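Local coordinates for FAD-binding PCMH-type domain-containing protein (Gibberella zeae, PDB 6YJO) that binds FAD covalently and probably acts as an oligosaccharide-oxidising enzyme of the oxygen-dependent FAD-linked oxidoreductase family, at residues 186-191 and 392-397; 241-246 and 324-329; 369-374 and 378-383. All blocks are in the same frame, centred on the assembly; numbering follows the deposited sequence.

The three contacts do not touch one another. Contact 1 has its first segment at the start of strand 190-196 in the FAD-binding domain. Its second segment lies in the long loop between strands 380-386 and 417-423. Contacts 2 and 3 follow each other along the chain, both between those two segments. They share the seven-stranded antiparallel sheet: contact 2 uses strand 242-248 and contact 3 strand 380-386. Their centres are about 25 Å apart. The centre of contact 1 is about 22 and 34 Å from the centres of contacts 2 and 3. Contact 1 therefore ties the FAD-binding domain to a loop joining two strands of this sheet, while contacts 2 and 3 bring the ends of helices 320-326 and 357-371 against it.

Contact 1 of 3, residues 186-191 and 392-397; sequences TLDTFL and SAVTNA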
loop_
_atom_site.group_PDB
_atom_site.type_symbol
_atom_site.label_atom_id
_atom_site.label_comp_id
_atom_site.label_asym_id
_atom_site.label_seq_id
_atom_site.Cartn_x
_atom_site.Cartn_y
_atom_site.Cartn_z
ATOM N N THR A 186 -5.430 4.837 -5.199
ATOM C CA THR A 186 -5.559 6.078 -4.442
ATOM C C THR A 186 -4.773 7.205 -5.099
ATOM O O THR A 186 -5.234 8.351 -5.139
ATOM C CB THR A 186 -5.086 5.877 -3.003
ATOM O OG1 THR A 186 -5.620 4.653 -2.481
ATOM C CG2 THR A 186 -5.542 7.044 -2.133
ATOM N N LEU A 187 -3.586 6.901 -5.628
ATOM C CA LEU A 187 -2.788 7.942 -6.261
ATOM C C LEU A 187 -3.344 8.362 -7.615
ATOM O O LEU A 187 -2.918 9.397 -8.140
ATOM C CB LEU A 187 -1.330 7.490 -6.415
ATOM C CG LEU A 187 -0.974 6.244 -7.231
ATOM C CD1 LEU A 187 -1.164 6.442 -8.727
ATOM C CD2 LEU A 187 0.469 5.861 -6.930
ATOM N N ASP A 188 -4.274 7.593 -8.192
ATOM C CA ASP A 188 -4.891 8.011 -9.446
ATOM C C ASP A 188 -5.804 9.209 -9.239
ATOM O O ASP A 188 -6.032 9.982 -10.175
ATOM C CB ASP A 188 -5.663 6.848 -10.070
ATOM C CG ASP A 188 -4.751 5.745 -10.583
ATOM O OD1 ASP A 188 -3.547 6.010 -10.798
ATOM O OD2 ASP A 188 -5.236 4.612 -10.776
ATOM N N THR A 189 -6.322 9.388 -8.026
ATOM C CA THR A 189 -7.143 10.540 -7.676
ATOM C C THR A 189 -6.332 11.636 -6.996
ATOM O O THR A 189 -6.915 12.582 -6.460
ATOM C CB THR A 189 -8.300 10.105 -6.770
ATOM O OG1 THR A 189 -7.790 9.699 -5.495
ATOM C CG2 THR A 189 -9.057 8.941 -7.393
ATOM N N PHE A 190 -5.003 11.531 -7.030
ATOM C CA PHE A 190 -4.121 12.452 -6.324
ATOM C C PHE A 190 -3.974 13.753 -7.108
ATOM O O PHE A 190 -3.639 13.737 -8.297
ATOM C CB PHE A 190 -2.755 11.792 -6.112
ATOM C CG PHE A 190 -1.769 12.643 -5.364
ATOM C CD1 PHE A 190 -1.869 12.798 -3.991
ATOM C CD2 PHE A 190 -0.729 13.274 -6.032
ATOM C CE1 PHE A 190 -0.961 13.578 -3.302
ATOM C CE2 PHE A 190 0.184 14.054 -5.345
ATOM C CZ PHE A 190 0.068 14.206 -3.980
ATOM N N LEU A 191 -4.231 14.879 -6.439
ATOM C CA LEU A 191 -4.126 16.204 -7.044
ATOM C C LEU A 191 -2.794 16.879 -6.752
ATOM O O LEU A 191 -2.186 17.461 -7.655
ATOM C CB LEU A 191 -5.261 17.113 -6.547
ATOM C CG LEU A 191 -6.709 16.749 -6.898
ATOM C CD1 LEU A 191 -7.676 17.716 -6.219
ATOM C CD2 LEU A 191 -6.933 16.768 -8.401
ATOM N N SER A 392 -10.296 -2.441 -16.018
ATOM C CA SER A 392 -9.811 -1.861 -14.775
ATOM C C SER A 392 -9.499 -0.386 -14.985
ATOM O O SER A 392 -8.915 -0.003 -16.003
ATOM C CB SER A 392 -8.561 -2.595 -14.284
ATOM O OG SER A 392 -7.997 -1.937 -13.163
ATOM N N ALA A 393 -9.897 0.442 -14.015
ATOM C CA ALA A 393 -9.626 1.872 -14.103
ATOM C C ALA A 393 -8.156 2.191 -13.871
ATOM O O ALA A 393 -7.718 3.300 -14.196
ATOM C CB ALA A 393 -10.485 2.635 -13.092
ATOM N N VAL A 394 -7.390 1.251 -13.316
ATOM C CA VAL A 394 -5.968 1.482 -13.092
ATOM C C VAL A 394 -5.198 1.447 -14.405
ATOM O O VAL A 394 -4.212 2.173 -14.576
ATOM C CB VAL A 394 -5.418 0.438 -12.103
ATOM C CG1 VAL A 394 -3.928 0.660 -11.855
ATOM C CG2 VAL A 394 -6.208 0.471 -10.803
ATOM N N THR A 395 -5.639 0.622 -15.355
ATOM C CA THR A 395 -4.816 0.319 -16.523
ATOM C C THR A 395 -4.559 1.558 -17.373
ATOM O O THR A 395 -3.433 1.774 -17.842
ATOM C CB THR A 395 -5.487 -0.778 -17.348
ATOM O OG1 THR A 395 -5.695 -1.928 -16.520
ATOM C CG2 THR A 395 -4.623 -1.173 -18.530
ATOM N N ASN A 396 -5.581 2.382 -17.589
ATOM C CA ASN A 396 -5.458 3.592 -18.394
ATOM C C ASN A 396 -5.866 4.825 -17.597
ATOM O O ASN A 396 -6.513 5.738 -18.117
ATOM C CB ASN A 396 -6.284 3.478 -19.672
ATOM C CG ASN A 396 -5.823 2.340 -20.559
ATOM O OD1 ASN A 396 -6.551 1.371 -20.773
ATOM N ND2 ASN A 396 -4.604 2.451 -21.079
ATOM N N ALA A 397 -5.488 4.861 -16.319
ATOM C CA ALA A 397 -5.721 6.041 -15.498
ATOM C C ALA A 397 -5.224 7.288 -16.218
ATOM O O ALA A 397 -4.224 7.259 -16.942
ATOM C CB ALA A 397 -5.024 5.892 -14.144
HETATM O O HOH W 1 -8.080 5.847 -12.312
#
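Asp188 and Ala397 meet where the FAD-binding domain touches the long loop between strands 380-386 and 417-423. Asp188 closes the 3-10 turn 186-188, just before strand 190-196. Its CG lies anti to its own carbonyl carbon (chi1 -69°), which turns the carboxylate to the loop. The methyl of Ala397 sits over one face of that carboxylate, with Ala397 CB 3.6 Å from Asp188 CG. It is nearly equidistant from CG and the two oxygens, so it covers the flat group centrally.

Asp188 OD2 also comes alongside the backbone of the loop, 4.0 Å from Val394 CA. A water adds a thin polar link here. It donates to Ala393 O at 3.2 Å and weakly to Asp188 OD2 at 3.5 Å. The stronger partners of the carboxylate lie outside the two segments. OD1 forms a salt bridge with Arg413 NH2, and OD2 accepts from Leu185 N. Arg413 NH1 also bonds to Val394 O, so one guanidinium holds both sides.

Each segment is braced from within. Ser392 OG accepts from Val394 N at 3.2 Å, which makes an ST turn. Thr189 OG1 bonds to Thr186 O at 2.9 Å, and Thr189 N reaches the same oxygen from the same face of its plane. The side chain of Val394 lies about 5 Å from that of Tyr176, which binds FAD, and about 10 Å from the cofactor itself.

The direct meeting is small and largely apolar on the loop side. The buried carboxylate is probably ionised, since the arginine and a backbone N-H both answer it. Arg413 probably balances its charge, and the N-H of Leu185 adds a bond to OD2, while Ala397 offers only a methyl to its face.

Contact 2 of 3, residues 241-246 and 324-329; sequences VTPFSI and LNKYAN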
loop_
_atom_site.group_PDB
_atom_site.type_symbol
_atom_site.label_atom_id
_atom_site.label_comp_id
_atom_site.label_asym_id
_atom_site.label_seq_id
_atom_site.Cartn_x
_atom_site.Cartn_y
_atom_site.Cartn_z
ATOM N N VAL A 241 -24.059 -1.480 -2.728
ATOM C CA VAL A 241 -22.775 -2.171 -2.772
ATOM C C VAL A 241 -22.973 -3.585 -2.243
ATOM O O VAL A 241 -23.555 -3.776 -1.169
ATOM C CB VAL A 241 -21.696 -1.419 -1.963
ATOM C CG1 VAL A 241 -21.929 0.089 -2.045
ATOM C CG2 VAL A 241 -21.653 -1.869 -0.508
ATOM N N THR A 242 -22.494 -4.572 -2.999
ATOM C CA THR A 242 -22.689 -5.985 -2.669
ATOM C C THR A 242 -21.356 -6.690 -2.455
ATOM O O THR A 242 -20.697 -7.086 -3.434
ATOM C CB THR A 242 -23.476 -6.685 -3.777
ATOM O OG1 THR A 242 -24.675 -5.948 -4.056
ATOM C CG2 THR A 242 -23.841 -8.111 -3.365
ATOM N N PRO A 243 -20.914 -6.876 -1.214
ATOM C CA PRO A 243 -19.820 -7.819 -0.963
ATOM C C PRO A 243 -20.253 -9.244 -1.272
ATOM O O PRO A 243 -21.439 -9.576 -1.263
ATOM C CB PRO A 243 -19.521 -7.644 0.532
ATOM C CG PRO A 243 -20.110 -6.324 0.908
ATOM C CD PRO A 243 -21.272 -6.101 -0.012
ATOM N N PHE A 244 -19.268 -10.092 -1.565
ATOM C CA PHE A 244 -19.539 -11.503 -1.808
ATOM C C PHE A 244 -18.318 -12.345 -1.464
ATOM O O PHE A 244 -17.184 -11.865 -1.478
ATOM C CB PHE A 244 -19.955 -11.754 -3.265
ATOM C CG PHE A 244 -18.894 -11.408 -4.285
ATOM C CD1 PHE A 244 -18.751 -10.112 -4.750
ATOM C CD2 PHE A 244 -18.058 -12.389 -4.796
ATOM C CE1 PHE A 244 -17.788 -9.796 -5.694
ATOM C CE2 PHE A 244 -17.092 -12.078 -5.738
ATOM C CZ PHE A 244 -16.958 -10.782 -6.187
ATOM N N SER A 245 -18.580 -13.616 -1.148
ATOM C CA SER A 245 -17.556 -14.641 -1.012
ATOM C C SER A 245 -17.993 -15.888 -1.766
ATOM O O SER A 245 -19.187 -16.161 -1.902
ATOM C CB SER A 245 -17.293 -14.999 0.462
ATOM O OG SER A 245 -18.321 -15.825 0.980
ATOM N N ILE A 246 -17.010 -16.624 -2.281
ATOM C CA ILE A 246 -17.200 -17.957 -2.845
ATOM C C ILE A 246 -16.161 -18.855 -2.192
ATOM O O ILE A 246 -14.957 -18.675 -2.411
ATOM C CB ILE A 246 -17.047 -17.985 -4.374
ATOM C CG1 ILE A 246 -18.061 -17.063 -5.061
ATOM C CG2 ILE A 246 -17.186 -19.415 -4.875
ATOM C CD1 ILE A 246 -17.430 -15.832 -5.687
ATOM N N LEU A 324 -17.034 -1.336 3.834
ATOM C CA LEU A 324 -15.726 -1.067 4.420
ATOM C C LEU A 324 -15.589 -1.710 5.794
ATOM O O LEU A 324 -14.491 -2.130 6.175
ATOM C CB LEU A 324 -15.491 0.442 4.511
ATOM C CG LEU A 324 -15.394 1.192 3.177
ATOM C CD1 LEU A 324 -15.260 2.694 3.408
ATOM C CD2 LEU A 324 -14.237 0.671 2.335
ATOM N N ASN A 325 -16.691 -1.802 6.547
ATOM C CA ASN A 325 -16.644 -2.475 7.842
ATOM C C ASN A 325 -16.551 -3.988 7.690
ATOM O O ASN A 325 -15.893 -4.650 8.500
ATOM C CB ASN A 325 -17.870 -2.107 8.674
ATOM C CG ASN A 325 -17.662 -0.846 9.490
ATOM O OD1 ASN A 325 -16.787 -0.793 10.355
ATOM N ND2 ASN A 325 -18.482 0.170 9.237
ATOM N N LYS A 326 -17.191 -4.558 6.667
ATOM C CA LYS A 326 -17.161 -6.009 6.508
ATOM C C LYS A 326 -15.766 -6.503 6.159
ATOM O O LYS A 326 -15.415 -7.644 6.480
ATOM C CB LYS A 326 -18.153 -6.451 5.433
ATOM C CG LYS A 326 -18.126 -7.954 5.156
ATOM C CD LYS A 326 -19.491 -8.481 4.709
ATOM C CE LYS A 326 -19.457 -9.987 4.464
ATOM N NZ LYS A 326 -18.496 -10.367 3.387
ATOM N N TYR A 327 -14.958 -5.663 5.513
ATOM C CA TYR A 327 -13.612 -6.027 5.102
ATOM C C TYR A 327 -12.540 -5.336 5.937
ATOM O O TYR A 327 -11.353 -5.436 5.609
ATOM C CB TYR A 327 -13.419 -5.714 3.614
ATOM C CG TYR A 327 -14.047 -6.725 2.687
ATOM C CD1 TYR A 327 -13.628 -8.049 2.687
ATOM C CD2 TYR A 327 -15.047 -6.354 1.796
ATOM C CE1 TYR A 327 -14.195 -8.974 1.841
ATOM C CE2 TYR A 327 -15.619 -7.273 0.939
ATOM C CZ TYR A 327 -15.189 -8.581 0.968
ATOM O OH TYR A 327 -15.745 -9.509 0.123
ATOM N N ALA A 328 -12.927 -4.647 7.014
ATOM C CA ALA A 328 -11.976 -4.030 7.930
ATOM C C ALA A 328 -11.326 -5.026 8.882
ATOM O O ALA A 328 -10.402 -4.646 9.611
ATOM C CB ALA A 328 -12.666 -2.940 8.748
ATOM N N ASN A 329 -11.786 -6.276 8.909
ATOM C CA ASN A 329 -11.163 -7.328 9.715
ATOM C C ASN A 329 -11.286 -7.021 11.209
ATOM O O ASN A 329 -10.319 -7.112 11.968
ATOM C CB ASN A 329 -9.695 -7.521 9.315
ATOM C CG ASN A 329 -9.110 -8.827 9.829
ATOM O OD1 ASN A 329 -9.765 -9.871 9.795
ATOM N ND2 ASN A 329 -7.864 -8.774 10.303
#
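Tyr327 reaches from the end of helix 320-326 to Pro243 and Phe244 on strand 242-248. It is the first residue after the helix to leave helical backbone angles. From CB, which points toward the strand, the ring is set with CG anti to the carbonyl carbon (chi1 -78°). Halfway along, Tyr327 CE2 lies 3.9 Å from Pro243 CB, an apolar contact made obliquely to the ring. At the tip, Tyr327 OH is 3.2 Å from Phe244 O, but the angle is too poor for a hydrogen bond. The hydroxyl donates instead to Gly288 O on strand 283-290.

Lys326, the last residue of the helix, comes to the same proline. Its chain is extended until it bends at the last torsion, which brings Lys326 NZ to 4.1 Å from Pro243 CB.

The ring also touches Gln287 and Val289 of strand 283-290, and meets Phe178, whose ring plane is turned about 50° to it. The side chain of Ser161, an FAD-binding residue, is about 4 Å from that of Tyr327. Tyr327 thus lies between the end of helix 320-326 and the adjacent strands 242-248 and 283-290.

Contact 3 of 3, residues 369-374 and 378-383; sequences DNMNDS and HTWYIL
Asn370 meets both His378 and Trp380 across the short turn that joins helix 357-371 to strand 380-386. Its backbone and side-chain oxygens each take one ring N-H. Asn370 O accepts from His378 NE2 at 3.0 Å, with an N-H...O angle of 148°, and it lies in the plane of the imidazole. It also accepts from Asp373 N at 3.1 Å. The two donors come from opposite faces of the carbonyl plane, so this oxygen at the helix end is gripped twice.

Asn370 OD1 accepts from Trp380 NE1 at 3.0 Å. Here the N-H lies above the plane of the amide rather than on a lone pair, and the amide and indole planes are 71° apart. CG of Asn370 is anti to the backbone N (chi1 -177°), which carries OD1 out to the edge of the indole. The other amide atom, ND2, has a weak bond to Arg377 O. Asp373 OD1 accepts from Asp375 N, two residues on, as in an Asx turn.

The apolar part lies next to these bonds. Met371 CG rests at the indole edge, 3.8 Å from Trp380 CZ2, and the two side chains cross at about a right angle. Phe441 of helix 431-446 meets the same indole edge-to-face.

The bond from His378 NE2 is consistent with a proton on that nitrogen. The buried Trp380 N-H is paid for by a neutral amide oxygen. The helix end is thus joined to the strand start by this neutral, directional bond, and by a second bond from His378, just before the strand.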
loop_
_atom_site.group_PDB
_atom_site.type_symbol
_atom_site.label_atom_id
_atom_site.label_comp_id
_atom_site.label_asym_id
_atom_site.label_seq_id
_atom_site.Cartn_x
_atom_site.Cartn_y
_atom_site.Cartn_z
ATOM N N ASP A 369 2.338 -28.948 -2.856
ATOM C CA ASP A 369 3.460 -29.642 -2.233
ATOM C C ASP A 369 3.569 -29.262 -0.762
ATOM O O ASP A 369 3.672 -30.126 0.116
ATOM C CB ASP A 369 4.752 -29.301 -2.976
ATOM C CG ASP A 369 5.755 -30.430 -2.942
ATOM O OD1 ASP A 369 5.647 -31.345 -3.789
ATOM O OD2 ASP A 369 6.657 -30.399 -2.077
ATOM N N ASN A 370 3.530 -27.960 -0.482
ATOM C CA ASN A 370 3.561 -27.475 0.894
ATOM C C ASN A 370 2.277 -27.828 1.636
ATOM O O ASN A 370 2.318 -28.278 2.788
ATOM C CB ASN A 370 3.788 -25.963 0.897
ATOM C CG ASN A 370 3.907 -25.391 2.292
ATOM O OD1 ASN A 370 2.906 -25.154 2.967
ATOM N ND2 ASN A 370 5.138 -25.156 2.731
ATOM N N MET A 371 1.122 -27.628 0.993
ATOM C CA MET A 371 -0.154 -27.839 1.677
ATOM C C MET A 371 -0.310 -29.278 2.159
ATOM O O MET A 371 -0.850 -29.521 3.245
ATOM C CB MET A 371 -1.320 -27.461 0.756
ATOM C CG MET A 371 -1.678 -25.982 0.756
ATOM S SD MET A 371 -3.070 -25.611 -0.330
ATOM C CE MET A 371 -2.260 -25.597 -1.917
ATOM N N ASN A 372 0.144 -30.246 1.370
ATOM C CA ASN A 372 -0.045 -31.651 1.706
ATOM C C ASN A 372 1.058 -32.211 2.595
ATOM O O ASN A 372 0.990 -33.385 2.972
ATOM C CB ASN A 372 -0.152 -32.488 0.429
ATOM C CG ASN A 372 -1.361 -32.116 -0.405
ATOM O OD1 ASN A 372 -2.415 -31.770 0.131
ATOM N ND2 ASN A 372 -1.213 -32.175 -1.722
ATOM N N ASP A 373 2.060 -31.405 2.943
ATOM C CA ASP A 373 3.162 -31.839 3.796
ATOM C C ASP A 373 2.829 -31.481 5.240
ATOM O O ASP A 373 2.774 -30.300 5.596
ATOM C CB ASP A 373 4.471 -31.190 3.356
ATOM C CG ASP A 373 5.680 -31.761 4.075
ATOM O OD1 ASP A 373 5.545 -32.177 5.244
ATOM O OD2 ASP A 373 6.769 -31.795 3.463
ATOM N N SER A 374 2.627 -32.504 6.072
ATOM C CA SER A 374 2.254 -32.268 7.464
ATOM C C SER A 374 3.339 -31.514 8.226
ATOM O O SER A 374 3.041 -30.826 9.210
ATOM C CB SER A 374 1.947 -33.599 8.154
ATOM O OG SER A 374 1.252 -33.401 9.372
ATOM N N HIS A 378 2.914 -23.948 7.610
ATOM C CA HIS A 378 1.554 -23.696 7.146
ATOM C C HIS A 378 0.997 -22.373 7.651
ATOM O O HIS A 378 -0.222 -22.179 7.648
ATOM C CB HIS A 378 0.635 -24.835 7.585
ATOM C CG HIS A 378 0.932 -26.140 6.920
ATOM N ND1 HIS A 378 0.747 -27.352 7.548
ATOM C CD2 HIS A 378 1.388 -26.424 5.678
ATOM C CE1 HIS A 378 1.083 -28.327 6.723
ATOM N NE2 HIS A 378 1.476 -27.790 5.583
ATOM N N THR A 379 1.858 -21.462 8.084
ATOM C CA THR A 379 1.428 -20.219 8.722
ATOM C C THR A 379 1.458 -19.065 7.725
ATOM O O THR A 379 1.970 -17.979 8.001
ATOM C CB THR A 379 2.302 -19.934 9.942
ATOM O OG1 THR A 379 1.771 -18.813 10.665
ATOM C CG2 THR A 379 3.751 -19.660 9.534
ATOM N N TRP A 380 0.884 -19.307 6.544
ATOM C CA TRP A 380 0.942 -18.377 5.427
ATOM C C TRP A 380 -0.443 -18.236 4.809
ATOM O O TRP A 380 -1.375 -18.975 5.137
ATOM C CB TRP A 380 1.944 -18.847 4.363
ATOM C CG TRP A 380 1.686 -20.251 3.882
ATOM C CD1 TRP A 380 2.282 -21.392 4.334
ATOM C CD2 TRP A 380 0.757 -20.661 2.866
ATOM N NE1 TRP A 380 1.786 -22.485 3.665
ATOM C CE2 TRP A 380 0.848 -22.064 2.760
ATOM C CE3 TRP A 380 -0.142 -19.978 2.039
ATOM C CZ2 TRP A 380 0.076 -22.797 1.859
ATOM C CZ3 TRP A 380 -0.908 -20.710 1.144
ATOM C CH2 TRP A 380 -0.793 -22.104 1.062
ATOM N N TYR A 381 -0.570 -17.259 3.912
ATOM C CA TYR A 381 -1.734 -17.125 3.044
ATOM C C TYR A 381 -1.327 -16.267 1.852
ATOM O O TYR A 381 -0.280 -15.616 1.862
ATOM C CB TYR A 381 -2.940 -16.526 3.783
ATOM C CG TYR A 381 -2.773 -15.085 4.199
ATOM C CD1 TYR A 381 -3.018 -14.050 3.306
ATOM C CD2 TYR A 381 -2.383 -14.756 5.491
ATOM C CE1 TYR A 381 -2.870 -12.727 3.684
ATOM C CE2 TYR A 381 -2.233 -13.437 5.878
ATOM C CZ TYR A 381 -2.477 -12.429 4.975
ATOM O OH TYR A 381 -2.323 -11.120 5.370
ATOM N N ILE A 382 -2.171 -16.270 0.824
ATOM C CA ILE A 382 -1.875 -15.588 -0.432
ATOM C C ILE A 382 -3.118 -14.846 -0.910
ATOM O O ILE A 382 -4.228 -15.385 -0.871
ATOM C CB ILE A 382 -1.385 -16.585 -1.504
ATOM C CG1 ILE A 382 -0.070 -17.229 -1.054
ATOM C CG2 ILE A 382 -1.228 -15.886 -2.857
ATOM C CD1 ILE A 382 0.438 -18.330 -1.967
ATOM N N LEU A 383 -2.926 -13.610 -1.372
ATOM C CA LEU A 383 -4.001 -12.779 -1.906
ATOM C C LEU A 383 -3.642 -12.379 -3.330
ATOM O O LEU A 383 -2.609 -11.736 -3.554
ATOM C CB LEU A 383 -4.223 -11.535 -1.041
ATOM C CG LEU A 383 -4.637 -11.769 0.413
ATOM C CD1 LEU A 383 -4.898 -10.451 1.118
ATOM C CD2 LEU A 383 -5.855 -12.666 0.482
#